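Local coordinates for prolyl oligopeptidase (Novosphingobium capsulatum, PDB 1YR2), which probably hydrolyses oligopeptides on the carboxyl side of proline, and less readily of alanine, as a serine peptidase of the S9A family, at residues W61-A66 with A72-W77. Sequence-based numbering, arbitrary orientation.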
# COMPACT_ATOMS: atom_id res chain seq x y z
N TRP A 61 -2.65 26.17 26.02
CA TRP A 61 -1.36 25.61 25.61
C TRP A 61 -1.00 26.00 24.18
O TRP A 61 -0.19 25.36 23.52
CB TRP A 61 -1.33 24.10 25.83
CG TRP A 61 -1.43 23.73 27.30
CD1 TRP A 61 -0.47 23.88 28.24
CD2 TRP A 61 -2.58 23.21 27.98
NE1 TRP A 61 -0.93 23.45 29.47
CE2 TRP A 61 -2.24 23.04 29.33
CE3 TRP A 61 -3.88 22.91 27.58
CZ2 TRP A 61 -3.14 22.56 30.28
CZ3 TRP A 61 -4.75 22.40 28.49
CH2 TRP A 61 -4.38 22.24 29.86
N ARG A 62 -1.55 27.11 23.71
CA ARG A 62 -1.22 27.57 22.38
C ARG A 62 0.29 27.78 22.21
O ARG A 62 0.82 27.63 21.11
CB ARG A 62 -1.94 28.86 22.02
CG ARG A 62 -1.88 29.10 20.52
CD ARG A 62 -2.87 30.10 20.00
NE ARG A 62 -4.22 29.59 20.04
CZ ARG A 62 -5.25 30.35 19.77
NH1 ARG A 62 -5.08 31.63 19.40
NH2 ARG A 62 -6.48 29.86 19.86
N TRP A 63 0.98 28.12 23.29
CA TRP A 63 2.45 28.30 23.25
C TRP A 63 3.20 27.03 22.80
O TRP A 63 4.31 27.13 22.27
CB TRP A 63 2.98 28.83 24.58
CG TRP A 63 2.81 27.88 25.75
CD1 TRP A 63 1.75 27.81 26.59
CD2 TRP A 63 3.73 26.88 26.18
NE1 TRP A 63 1.95 26.82 27.52
CE2 TRP A 63 3.17 26.22 27.28
CE3 TRP A 63 5.00 26.47 25.75
CZ2 TRP A 63 3.82 25.19 27.96
CZ3 TRP A 63 5.65 25.44 26.43
CH2 TRP A 63 5.05 24.81 27.51
N LEU A 64 2.60 25.86 23.02
CA LEU A 64 3.19 24.59 22.59
C LEU A 64 3.13 24.37 21.07
O LEU A 64 3.69 23.40 20.54
CB LEU A 64 2.57 23.42 23.35
CG LEU A 64 3.16 23.15 24.73
CD1 LEU A 64 2.25 22.19 25.44
CD2 LEU A 64 4.53 22.60 24.66
N GLU A 65 2.51 25.31 20.36
CA GLU A 65 2.52 25.29 18.91
C GLU A 65 3.85 25.83 18.32
O GLU A 65 4.10 25.65 17.13
CB GLU A 65 1.35 26.09 18.33
CG GLU A 65 -0.05 25.50 18.62
CD GLU A 65 -1.20 26.38 18.11
OE1 GLU A 65 -0.95 27.38 17.40
OE2 GLU A 65 -2.36 26.06 18.42
N ALA A 66 4.66 26.52 19.11
CA ALA A 66 5.89 27.12 18.60
C ALA A 66 6.92 26.05 18.25
O ALA A 66 6.91 24.95 18.81
CB ALA A 66 6.48 28.11 19.58
N ALA A 72 12.68 28.14 23.29
CA ALA A 72 13.20 27.56 24.53
C ALA A 72 12.11 26.92 25.40
O ALA A 72 12.36 25.89 26.02
CB ALA A 72 13.93 28.62 25.33
N LYS A 73 10.94 27.54 25.49
CA LYS A 73 9.88 27.04 26.36
C LYS A 73 9.44 25.66 25.86
O LYS A 73 9.38 24.72 26.62
CB LYS A 73 8.68 28.01 26.47
CG LYS A 73 8.30 28.42 27.91
CD LYS A 73 7.01 29.37 27.98
CE LYS A 73 6.00 28.99 29.15
NZ LYS A 73 4.57 28.68 28.69
N VAL A 74 9.19 25.55 24.56
CA VAL A 74 8.77 24.26 23.94
C VAL A 74 9.90 23.22 24.07
O VAL A 74 9.68 22.07 24.43
CB VAL A 74 8.32 24.46 22.46
CG1 VAL A 74 8.00 23.14 21.80
CG2 VAL A 74 7.10 25.38 22.37
N ALA A 75 11.13 23.65 23.82
CA ALA A 75 12.27 22.75 23.90
C ALA A 75 12.37 22.17 25.30
O ALA A 75 12.63 21.01 25.45
CB ALA A 75 13.56 23.47 23.52
N ALA A 76 12.14 22.98 26.32
CA ALA A 76 12.27 22.55 27.71
C ALA A 76 11.16 21.54 28.04
O ALA A 76 11.40 20.55 28.70
CB ALA A 76 12.18 23.75 28.67
N TRP A 77 9.96 21.79 27.54
CA TRP A 77 8.82 20.91 27.78
C TRP A 77 9.07 19.57 27.09
O TRP A 77 8.87 18.51 27.69
CB TRP A 77 7.55 21.55 27.23
CG TRP A 77 6.29 20.82 27.52
CD1 TRP A 77 5.51 20.94 28.61
CD2 TRP A 77 5.67 19.84 26.69
NE1 TRP A 77 4.43 20.10 28.51
CE2 TRP A 77 4.52 19.41 27.33
CE3 TRP A 77 6.00 19.27 25.46
CZ2 TRP A 77 3.68 18.44 26.79
CZ3 TRP A 77 5.17 18.30 24.93
CH2 TRP A 77 4.03 17.91 25.59
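The 3-10 turn 62-65 packs against the first turns of helix 72-89, where Trp63 and Leu64 interlock with Lys73, Val74 and Trp77. This N-terminal region lies, as in other prolyl oligopeptidases, on the alpha/beta-hydrolase domain rather than on the propeller: Trp61 rests on helix 664-675, and Glu65 forms salt bridges with Arg606 and Lys668. The main feature is a cation-pi contact. Lys73 arches over the Trp63 indole, its chain bent near the end, and sets NZ 3.2 Å from the centroid of the five-membered ring, 13° off the normal. Its CE lies over the neighbouring six-membered ring, 4.2 Å from that centroid, as a CH-pi contact. Leu64 CG flanks the opposite indole face, nearer the rim, so the indole lies between an ammonium on one face and the branch carbon of Leu64 on the other. With chi1 at 65°, Trp63 CG sits between its backbone N and carbonyl carbon, which swings the indole toward the helix. There its benzo edge meets the face of Trp77 in an offset edge-to-face pair, planes at 89° and CH2 4.0 Å from Trp77 CD1. Leu64 CD2 lies over a face of the Trp77 indole, toward its rim, 3.6 Å from Trp77 CD2. Val74 CG2 packs against the turn itself, 3.3 Å from Trp63 O and 4.0 Å from Ala66 CB. Replacing Trp63 by an alanine would probably leave the Lys73 ammonium without its aromatic face, Pro44 O without its NE1 donor, and a gap beside Trp77. The two indole N-H groups are satisfied outside the segments, Trp63 NE1 by Pro44 O and Trp77 NE1 by Ser43 OG, which helps fix the ring rotations; across the contact itself, cohesion probably rests on the cation-pi attraction and on apolar packing.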